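Glyco_hydro_cc domain-containing protein (Blastomyces gilchristii, PDB 6UB0) hydrolyses beta-1,3-glucan as a curdlan-specific exo-beta-1,3-glucanase of glycoside hydrolase family 128, subgroup III. Local coordinates at residues H142-S147 with A207-D212; D151-Y156 with T175-Q180. All coordinates share one frame; numbering follows the deposited sequence.

In the fold
Both contacts belong to the TIM-barrel catalytic core, and their centres lie about 8 Å apart. Along the chain the order is strand 138-146, helix 150-166, strand 172-180 and strand 203-208, so that both segments of contact 2 fall between those of contact 1. Strand 172-180 lies between strands 138-146 and 203-208 in the parallel sheet; contact 1 reaches across it on the sugar side, while contact 2 packs its other side against helix 150-166. His144 of contact 1 bonds to two glutamates of segment 175-180. One strand thereby supplies an apolar side chain, Phe177, packed against the helix, Glu176 for the glycan pocket and Glu178 as a partner of the pocket residue His144.

Contact 1. Residues H142-S147 with A207-D212; sequences HWHGPS and ASFFVD. With GLC (alpha-D-glucopyranose), chain B; BGC (beta-D-glucopyranose), chain C.
His144 and Phe209 meet in a T-shaped (edge-to-face) pair beside the glucose GLC in the glycan pocket, their ring centroids 4.7 Å apart and their planes at 70°. The imidazole is the edge: CE1 comes down on one face of the phenyl ring, offset toward the rim, with Phe209 CD2 as its nearest atom at 3.4 Å. With CG anti to the carbonyl carbon (chi1 -61°), the His144 ring reaches across to Phe209, whose own CG is anti to its backbone N (chi1 178°). Glu178 OE1 bonded to ND1 and Glu176 OE1 bonded to NE2 hold the imidazole from two sides and probably fix its rotation. NE2 also lies 3.0 Å from O1 of GLC, and Phe209 CE1 is 3.6 Å from the same oxygen.

The other face of Phe209 is covered by Phe210, whose CD1 sits 3.7 Å above the ring centre, after a cis peptide bond between the two residues. Phe210 in turn offers a face to the second sugar, with C6 of BGC 3.8 Å above its plane. Thus His144, Phe209 and Phe210 follow one another along the two sugars of laminaribiose. The row spans the ends of strands 138-146 and 203-208, with strand 172-180 running between them and helix 183-199 packed behind Ser208.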
ATOM      1  N   HIS A 142      -3.662   1.978   5.237  1.00 22.70           N
ATOM      2  CA  HIS A 142      -2.782   3.136   5.484  1.00 22.97           C
ATOM      3  C   HIS A 142      -2.883   3.603   6.932  1.00 25.99           C
ATOM      4  O   HIS A 142      -4.025   3.649   7.379  1.00 27.05           O
ATOM      5  CB  HIS A 142      -3.248   4.322   4.708  1.00 21.29           C
ATOM      6  CG  HIS A 142      -3.119   4.219   3.249  1.00 20.18           C
ATOM      7  ND1 HIS A 142      -3.630   5.158   2.451  1.00 19.11           N
ATOM      8  CD2 HIS A 142      -2.552   3.280   2.459  1.00 18.60           C
ATOM      9  CE1 HIS A 142      -3.334   4.887   1.199  1.00 19.21           C
ATOM     10  NE2 HIS A 142      -2.683   3.716   1.157  1.00 18.27           N
ATOM     11  N   TRP A 143      -1.789   4.049   7.585  1.00 27.21           N
ATOM     12  CA  TRP A 143      -1.850   4.655   8.930  1.00 28.49           C
ATOM     13  C   TRP A 143      -0.948   5.902   8.977  1.00 29.21           C
ATOM     14  O   TRP A 143       0.248   5.758   8.649  1.00 27.71           O
ATOM     15  CB  TRP A 143      -1.499   3.625  10.006  1.00 30.13           C
ATOM     16  CG  TRP A 143      -1.682   4.200  11.369  1.00 31.39           C
ATOM     17  CD1 TRP A 143      -2.830   4.233  12.105  1.00 33.34           C
ATOM     18  CD2 TRP A 143      -0.710   4.952  12.102  1.00 31.95           C
ATOM     19  NE1 TRP A 143      -2.605   4.877  13.300  1.00 33.78           N
ATOM     20  CE2 TRP A 143      -1.314   5.337  13.320  1.00 33.51           C
ATOM     21  CE3 TRP A 143       0.614   5.308  11.860  1.00 31.98           C
ATOM     22  CZ2 TRP A 143      -0.610   6.040  14.289  1.00 34.81           C
ATOM     23  CZ3 TRP A 143       1.311   5.999  12.826  1.00 33.47           C
ATOM     24  CH2 TRP A 143       0.700   6.375  14.025  1.00 34.67           C
ATOM     25  N   HIS A 144      -1.524   7.087   9.227  1.00 28.81           N
ATOM     26  CA  HIS A 144      -0.790   8.352   9.465  1.00 29.77           C
ATOM     27  C   HIS A 144      -1.180   8.857  10.857  1.00 31.95           C
ATOM     28  O   HIS A 144      -2.350   8.775  11.229  1.00 31.60           O
ATOM     29  CB  HIS A 144      -1.109   9.435   8.446  1.00 30.09           C
ATOM     30  CG  HIS A 144      -0.770   9.073   7.036  1.00 30.04           C
ATOM     31  ND1 HIS A 144       0.188   9.778   6.307  1.00 31.64           N
ATOM     32  CD2 HIS A 144      -1.270   8.133   6.213  1.00 29.58           C
ATOM     33  CE1 HIS A 144       0.282   9.268   5.100  1.00 29.85           C
ATOM     34  NE2 HIS A 144      -0.584   8.252   5.027  1.00 29.09           N
ATOM     35  N   GLY A 145      -0.214   9.377  11.587  1.00 33.86           N
ATOM     36  CA  GLY A 145      -0.469   9.816  12.959  1.00 37.05           C
ATOM     37  C   GLY A 145       0.839  10.217  13.606  1.00 39.00           C
ATOM     38  O   GLY A 145       1.916   9.893  13.086  1.00 38.22           O
ATOM     39  N   PRO A 146       0.763  10.979  14.717  1.00 41.81           N
ATOM     40  CA  PRO A 146       1.974  11.313  15.447  1.00 44.21           C
ATOM     41  C   PRO A 146       2.871   9.959  15.673  1.00 46.50           C
ATOM     42  O   PRO A 146       2.239   8.978  15.801  1.00 48.12           O
ATOM     43  CB  PRO A 146       1.417  11.990  16.714  1.00 45.27           C
ATOM     44  CG  PRO A 146       0.105  12.576  16.258  1.00 44.93           C
ATOM     45  CD  PRO A 146      -0.454  11.539  15.311  1.00 43.34           C
ATOM     46  N   SER A 147       4.142  10.301  15.836  1.00 46.91           N
ATOM     47  CA  SER A 147       5.278   9.376  16.090  1.00 49.29           C
ATOM     48  C   SER A 147       5.117   8.607  17.419  1.00 52.65           C
ATOM     49  O   SER A 147       5.625   7.469  17.480  1.00 51.15           O
ATOM     50  CB  SER A 147       6.553  10.180  16.086  1.00 50.84           C
ATOM     51  OG  SER A 147       6.374  11.336  16.972  1.00 50.92           O
ATOM     52  N   ALA A 207       5.233  -0.114   3.085  1.00 22.23           N
ATOM     53  CA  ALA A 207       5.954   1.067   2.562  1.00 22.31           C
ATOM     54  C   ALA A 207       5.737   2.249   3.495  1.00 22.79           C
ATOM     55  O   ALA A 207       4.583   2.702   3.708  1.00 21.56           O
ATOM     56  CB  ALA A 207       5.501   1.413   1.183  1.00 21.62           C
ATOM     57  N   SER A 208       6.814   2.770   4.041  1.00 23.55           N
ATOM     58  CA  SER A 208       6.762   4.052   4.763  1.00 24.85           C
ATOM     59  C   SER A 208       6.428   5.144   3.774  1.00 23.75           C
ATOM     60  O   SER A 208       6.790   5.012   2.568  1.00 23.30           O
ATOM     61  CB  SER A 208       8.039   4.370   5.480  1.00 27.10           C
ATOM     62  OG  SER A 208       7.718   4.853   6.772  1.00 31.89           O
ATOM     63  N   PHE A 209       5.748   6.177   4.271  1.00 24.44           N
ATOM     64  CA  PHE A 209       5.224   7.262   3.420  1.00 23.73           C
ATOM     65  C   PHE A 209       6.144   8.482   3.522  1.00 24.50           C
ATOM     66  O   PHE A 209       6.141   9.133   4.533  1.00 25.61           O
ATOM     67  CB  PHE A 209       3.788   7.595   3.847  1.00 23.45           C
ATOM     68  CG  PHE A 209       3.164   8.719   3.081  1.00 23.55           C
ATOM     69  CD1 PHE A 209       2.506   8.509   1.877  1.00 22.99           C
ATOM     70  CD2 PHE A 209       3.223  10.025   3.575  1.00 25.04           C
ATOM     71  CE1 PHE A 209       1.904   9.549   1.199  1.00 24.95           C
ATOM     72  CE2 PHE A 209       2.639  11.064   2.869  1.00 25.36           C
ATOM     73  CZ  PHE A 209       1.963  10.839   1.701  1.00 25.79           C
ATOM     74  N   PHE A 210       6.911   8.843   2.490  1.00 24.56           N
ATOM     75  CA  PHE A 210       7.222   8.081   1.291  1.00 23.58           C
ATOM     76  C   PHE A 210       8.600   8.533   0.771  1.00 24.39           C
ATOM     77  O   PHE A 210       9.194   9.480   1.352  1.00 26.05           O
ATOM     78  CB  PHE A 210       6.179   8.279   0.203  1.00 22.82           C
ATOM     79  CG  PHE A 210       5.924   9.671  -0.376  1.00 22.37           C
ATOM     80  CD1 PHE A 210       5.590  10.748   0.414  1.00 23.66           C
ATOM     81  CD2 PHE A 210       5.988   9.844  -1.744  1.00 23.03           C
ATOM     82  CE1 PHE A 210       5.344  11.976  -0.154  1.00 24.86           C
ATOM     83  CE2 PHE A 210       5.732  11.081  -2.313  1.00 23.42           C
ATOM     84  CZ  PHE A 210       5.401  12.131  -1.513  1.00 24.11           C
ATOM     85  N   VAL A 211       9.084   7.896  -0.284  1.00 25.59           N
ATOM     86  CA  VAL A 211      10.463   8.113  -0.824  1.00 27.05           C
ATOM     87  C   VAL A 211      10.702   9.622  -0.998  1.00 29.36           C
ATOM     88  O   VAL A 211      11.718  10.164  -0.528  1.00 28.96           O
ATOM     89  CB  VAL A 211      10.630   7.346  -2.149  1.00 27.25           C
ATOM     90  CG1 VAL A 211      11.770   7.916  -2.985  1.00 28.99           C
ATOM     91  CG2 VAL A 211      10.759   5.859  -1.885  1.00 27.08           C
ATOM     92  N   ASP A 212       9.781  10.322  -1.649  1.00 29.81           N
ATOM     93  CA  ASP A 212      10.053  11.718  -2.072  1.00 32.43           C
ATOM     94  C   ASP A 212      10.209  12.598  -0.840  1.00 34.30           C
ATOM     95  O   ASP A 212      10.752  13.688  -1.011  1.00 36.00           O
ATOM     96  CB  ASP A 212       8.998  12.290  -3.017  1.00 32.71           C
ATOM     97  CG  ASP A 212       8.869  11.463  -4.277  1.00 33.48           C
ATOM     98  OD1 ASP A 212       8.797  10.232  -4.135  1.00 31.07           O
ATOM     99  OD2 ASP A 212       8.865  12.052  -5.403  1.00 33.36           O
TER
HETATM  100  C1  GLC B   1      -2.828   9.807   2.079  1.00 34.76           C
HETATM  101  C2  GLC B   1      -3.095   9.824   0.567  1.00 33.11           C
HETATM  102  C3  GLC B   1      -2.258  10.900  -0.127  1.00 34.24           C
HETATM  103  C4  GLC B   1      -2.450  12.254   0.608  1.00 35.59           C
HETATM  104  C5  GLC B   1      -2.264  12.122   2.095  1.00 36.51           C
HETATM  105  C6  GLC B   1      -2.453  13.417   2.912  1.00 37.79           C
HETATM  106  O1  GLC B   1      -1.454   9.569   2.419  1.00 36.12           O
HETATM  107  O2  GLC B   1      -2.846   8.588  -0.147  1.00 29.84           O
HETATM  108  O3  GLC B   1      -2.632  10.962  -1.504  1.00 32.54           O
HETATM  109  O4  GLC B   1      -1.453  13.124   0.190  1.00 40.04           O
HETATM  110  O5  GLC B   1      -3.184  11.131   2.555  1.00 37.03           O
HETATM  111  O6  GLC B   1      -3.437  14.143   2.235  1.00 39.32           O
HETATM  112  C2  BGC C   2      -2.184  10.822  -3.823  1.00 32.24           C
HETATM  113  C3  BGC C   2      -1.273  10.340  -4.914  1.00 31.29           C
HETATM  114  C4  BGC C   2       0.101  10.888  -4.594  1.00 32.53           C
HETATM  115  C5  BGC C   2       0.525  10.470  -3.170  1.00 32.95           C
HETATM  116  C6  BGC C   2       1.841  10.992  -2.576  1.00 32.46           C
HETATM  117  C1  BGC C   2      -1.700  10.467  -2.445  1.00 30.92           C
HETATM  118  O2  BGC C   2      -3.430  10.157  -4.066  1.00 31.17           O
HETATM  119  O3  BGC C   2      -1.761  10.638  -6.257  1.00 31.85           O
HETATM  120  O4  BGC C   2       0.909  10.375  -5.652  1.00 32.34           O
HETATM  121  O5  BGC C   2      -0.378  10.948  -2.167  1.00 33.17           O
HETATM  122  O6  BGC C   2       1.860  12.432  -2.779  1.00 35.20           O

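Contact 2. Residues D151-Y156 with T175-Q180; sequences DDFKRY and TEFEGQ. With GLC (alpha-D-glucopyranose), chain B.
Helix 150-166 packs on strand 172-180 within a beta-alpha-beta unit of the TIM barrel, and the two backbones come nearest at Phe153 and Phe177, whose CA atoms are 8.4 Å apart. Residues 151-156 form a regular turn and a half of helix, with Arg155 N bonded to Asp151 O and Tyr156 N to Asp152 O. From Glu176 onward the strand is extended: Phe177 points toward the helix, while its neighbours Glu176 and Glu178 lie on the other side of the strand, Glu176 in the glycan pocket.

Phe153 and Phe177 carry the whole direct contact. With CG anti to the backbone N (chi1 174°), the Phe153 ring reaches toward the strand and sets CE1 3.5 Å from Phe177 CB. It therefore meets the base of the other side chain more closely than its ring; the two ring planes lie at 55°, with centroids 5.6 Å apart. The Phe177 side chain also touches Leu190 and Leu197 of helix 183-199, while Phe153 packs on Val193 and Leu197. The pair is thus part of an apolar layer shared by two helices and the barrel wall.

On the helix surface, Arg155 NH2 bridges to Asp152 OD1 in an almost straight bond, on the syn side but tilted 24° out of the carboxylate plane, while the acceptor lies in the guanidinium plane. Across the strand, Glu176 extends into the pocket, where its OE2 is bonded by Trp29 NE1 and also accepts a hydrogen bond from GLC O2 at 2.7 Å.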
ATOM      1  N   ASP A 151       1.315   2.683  19.449  1.00 47.46           N
ATOM      2  CA  ASP A 151       0.429   1.557  19.826  1.00 48.81           C
ATOM      3  C   ASP A 151      -0.706   1.478  18.775  1.00 45.58           C
ATOM      4  O   ASP A 151      -1.206   0.389  18.308  1.00 45.69           O
ATOM      5  CB  ASP A 151      -0.141   1.745  21.232  1.00 53.14           C
ATOM      6  CG  ASP A 151       0.922   2.334  22.132  1.00 55.84           C
ATOM      7  OD1 ASP A 151       1.828   1.566  22.476  1.00 62.91           O
ATOM      8  OD2 ASP A 151       0.872   3.585  22.381  1.00 56.36           O
ATOM      9  N   ASP A 152      -1.350   2.666  18.579  1.00 44.28           N
ATOM     10  CA  ASP A 152      -2.557   2.784  17.730  1.00 44.57           C
ATOM     11  C   ASP A 152      -2.180   2.219  16.350  1.00 40.86           C
ATOM     12  O   ASP A 152      -3.008   1.487  15.762  1.00 43.77           O
ATOM     13  CB  ASP A 152      -3.096   4.211  17.696  1.00 45.33           C
ATOM     14  CG  ASP A 152      -4.177   4.428  16.659  1.00 45.85           C
ATOM     15  OD1 ASP A 152      -5.251   3.789  16.777  1.00 47.80           O
ATOM     16  OD2 ASP A 152      -3.951   5.249  15.745  1.00 45.42           O
ATOM     17  N   PHE A 153      -0.969   2.507  15.885  1.00 40.30           N
ATOM     18  CA  PHE A 153      -0.446   1.930  14.616  1.00 39.71           C
ATOM     19  C   PHE A 153      -0.723   0.416  14.638  1.00 39.74           C
ATOM     20  O   PHE A 153      -1.485  -0.086  13.808  1.00 39.18           O
ATOM     21  CB  PHE A 153       1.019   2.290  14.355  1.00 38.54           C
ATOM     22  CG  PHE A 153       1.574   1.589  13.138  1.00 37.03           C
ATOM     23  CD1 PHE A 153       1.231   1.997  11.850  1.00 36.25           C
ATOM     24  CD2 PHE A 153       2.355   0.455  13.278  1.00 38.61           C
ATOM     25  CE1 PHE A 153       1.716   1.317  10.738  1.00 36.78           C
ATOM     26  CE2 PHE A 153       2.827  -0.231  12.169  1.00 37.93           C
ATOM     27  CZ  PHE A 153       2.518   0.211  10.901  1.00 37.16           C
ATOM     28  N   LYS A 154      -0.204  -0.272  15.640  1.00 41.68           N
ATOM     29  CA  LYS A 154      -0.134  -1.758  15.710  1.00 42.34           C
ATOM     30  C   LYS A 154      -1.530  -2.367  15.838  1.00 42.28           C
ATOM     31  O   LYS A 154      -1.752  -3.462  15.299  1.00 42.40           O
ATOM     32  CB  LYS A 154       0.774  -2.129  16.878  1.00 44.71           C
ATOM     33  CG  LYS A 154       2.164  -1.517  16.776  1.00 45.44           C
ATOM     34  CD  LYS A 154       3.062  -1.815  17.967  1.00 49.03           C
ATOM     35  CE  LYS A 154       3.912  -3.049  17.769  1.00 49.60           C
ATOM     36  NZ  LYS A 154       4.978  -3.161  18.787  1.00 52.79           N
ATOM     37  N   ARG A 155      -2.418  -1.702  16.579  1.00 45.61           N
ATOM     38  CA  ARG A 155      -3.808  -2.136  16.864  1.00 46.99           C
ATOM     39  C   ARG A 155      -4.539  -2.150  15.523  1.00 44.68           C
ATOM     40  O   ARG A 155      -5.150  -3.194  15.121  1.00 43.49           O
ATOM     41  CB  ARG A 155      -4.382  -1.135  17.888  1.00 52.62           C
ATOM     42  CG  ARG A 155      -5.875  -1.235  18.187  1.00 57.67           C
ATOM     43  CD  ARG A 155      -6.809  -0.801  17.048  1.00 60.62           C
ATOM     44  NE  ARG A 155      -6.658   0.594  16.594  1.00 62.63           N
ATOM     45  CZ  ARG A 155      -7.373   1.178  15.617  1.00 59.89           C
ATOM     46  NH1 ARG A 155      -8.280   0.491  14.939  1.00 59.25           N
ATOM     47  NH2 ARG A 155      -7.155   2.447  15.301  1.00 60.06           N
ATOM     48  N   TYR A 156      -4.420  -1.008  14.840  1.00 41.51           N
ATOM     49  CA  TYR A 156      -5.012  -0.750  13.512  1.00 38.62           C
ATOM     50  C   TYR A 156      -4.606  -1.892  12.570  1.00 35.84           C
ATOM     51  O   TYR A 156      -5.435  -2.450  11.876  1.00 36.24           O
ATOM     52  CB  TYR A 156      -4.578   0.622  12.983  1.00 36.33           C
ATOM     53  CG  TYR A 156      -5.046   0.854  11.574  1.00 34.11           C
ATOM     54  CD1 TYR A 156      -6.340   1.244  11.305  1.00 33.00           C
ATOM     55  CD2 TYR A 156      -4.196   0.667  10.492  1.00 31.83           C
ATOM     56  CE1 TYR A 156      -6.793   1.437  10.009  1.00 32.44           C
ATOM     57  CE2 TYR A 156      -4.641   0.836   9.189  1.00 31.14           C
ATOM     58  CZ  TYR A 156      -5.941   1.224   8.940  1.00 30.60           C
ATOM     59  OH  TYR A 156      -6.345   1.446   7.664  1.00 32.70           O
ATOM     60  N   THR A 175       0.401  -0.153   2.827  1.00 19.16           N
ATOM     61  CA  THR A 175       0.992   0.520   1.632  1.00 18.15           C
ATOM     62  C   THR A 175       1.366   1.963   1.962  1.00 18.35           C
ATOM     63  O   THR A 175       2.009   2.582   1.147  1.00 18.01           O
ATOM     64  CB  THR A 175       0.106   0.387   0.390  1.00 18.41           C
ATOM     65  OG1 THR A 175      -1.219   0.809   0.660  1.00 18.44           O
ATOM     66  CG2 THR A 175      -0.049  -1.048  -0.093  1.00 18.35           C
ATOM     67  N   GLU A 176       0.898   2.490   3.107  1.00 19.39           N
ATOM     68  CA  GLU A 176       1.335   3.801   3.626  1.00 21.29           C
ATOM     69  C   GLU A 176       1.387   3.707   5.151  1.00 22.81           C
ATOM     70  O   GLU A 176       0.369   3.405   5.746  1.00 21.89           O
ATOM     71  CB  GLU A 176       0.377   4.944   3.335  1.00 21.58           C
ATOM     72  CG  GLU A 176       0.272   5.390   1.896  1.00 20.98           C
ATOM     73  CD  GLU A 176      -0.680   6.532   1.626  1.00 21.24           C
ATOM     74  OE1 GLU A 176      -1.167   7.144   2.598  1.00 23.14           O
ATOM     75  OE2 GLU A 176      -1.000   6.766   0.453  1.00 20.83           O
ATOM     76  N   PHE A 177       2.514   4.063   5.758  1.00 23.59           N
ATOM     77  CA  PHE A 177       2.484   4.492   7.181  1.00 26.54           C
ATOM     78  C   PHE A 177       3.459   5.640   7.408  1.00 27.48           C
ATOM     79  O   PHE A 177       4.513   5.677   6.779  1.00 27.84           O
ATOM     80  CB  PHE A 177       2.727   3.268   8.047  1.00 27.60           C
ATOM     81  CG  PHE A 177       4.089   2.666   7.856  1.00 27.65           C
ATOM     82  CD1 PHE A 177       5.166   3.106   8.613  1.00 28.94           C
ATOM     83  CD2 PHE A 177       4.299   1.666   6.923  1.00 28.04           C
ATOM     84  CE1 PHE A 177       6.429   2.567   8.410  1.00 30.17           C
ATOM     85  CE2 PHE A 177       5.546   1.107   6.770  1.00 28.17           C
ATOM     86  CZ  PHE A 177       6.602   1.537   7.545  1.00 28.03           C
ATOM     87  N   GLU A 178       3.096   6.565   8.311  1.00 30.12           N
ATOM     88  CA  GLU A 178       3.894   7.785   8.544  1.00 32.87           C
ATOM     89  C   GLU A 178       3.771   8.155  10.019  1.00 34.09           C
ATOM     90  O   GLU A 178       2.649   8.470  10.423  1.00 32.56           O
ATOM     91  CB  GLU A 178       3.392   8.886   7.608  1.00 33.48           C
ATOM     92  CG  GLU A 178       4.006  10.219   7.894  1.00 36.52           C
ATOM     93  CD  GLU A 178       3.497  11.381   7.074  1.00 38.05           C
ATOM     94  OE1 GLU A 178       2.260  11.430   6.769  1.00 34.69           O
ATOM     95  OE2 GLU A 178       4.358  12.248   6.759  1.00 38.50           O
ATOM     96  N   GLY A 179       4.869   8.049  10.778  1.00 36.07           N
ATOM     97  CA  GLY A 179       4.995   8.575  12.157  1.00 36.78           C
ATOM     98  C   GLY A 179       5.529  10.002  12.165  1.00 38.57           C
ATOM     99  O   GLY A 179       6.768  10.168  11.928  1.00 41.04           O
ATOM    100  N   GLN A 180       4.663  10.988  12.421  1.00 38.57           N
ATOM    101  CA  GLN A 180       4.903  12.420  12.077  1.00 42.13           C
ATOM    102  C   GLN A 180       5.676  13.110  13.195  1.00 44.90           C
ATOM    103  O   GLN A 180       5.721  12.539  14.306  1.00 46.25           O
ATOM    104  CB  GLN A 180       3.608  13.183  11.846  1.00 43.54           C
ATOM    105  CG  GLN A 180       3.061  13.013  10.441  1.00 42.93           C
ATOM    106  CD  GLN A 180       1.558  13.030  10.447  1.00 43.83           C
ATOM    107  OE1 GLN A 180       0.932  13.145  11.508  1.00 45.42           O
ATOM    108  NE2 GLN A 180       0.977  12.930   9.262  1.00 40.92           N
TER
HETATM  109  C1  GLC B   1      -2.828   9.807   2.079  1.00 34.76           C
HETATM  110  C2  GLC B   1      -3.095   9.824   0.567  1.00 33.11           C
HETATM  111  C3  GLC B   1      -2.258  10.900  -0.127  1.00 34.24           C
HETATM  112  C4  GLC B   1      -2.450  12.254   0.608  1.00 35.59           C
HETATM  113  C5  GLC B   1      -2.264  12.122   2.095  1.00 36.51           C
HETATM  114  C6  GLC B   1      -2.453  13.417   2.912  1.00 37.79           C
HETATM  115  O1  GLC B   1      -1.454   9.569   2.419  1.00 36.12           O
HETATM  116  O2  GLC B   1      -2.846   8.588  -0.147  1.00 29.84           O
HETATM  117  O3  GLC B   1      -2.632  10.962  -1.504  1.00 32.54           O
HETATM  118  O4  GLC B   1      -1.453  13.124   0.190  1.00 40.04           O
HETATM  119  O5  GLC B   1      -3.184  11.131   2.555  1.00 37.03           O
HETATM  120  O6  GLC B   1      -3.437  14.143   2.235  1.00 39.32           O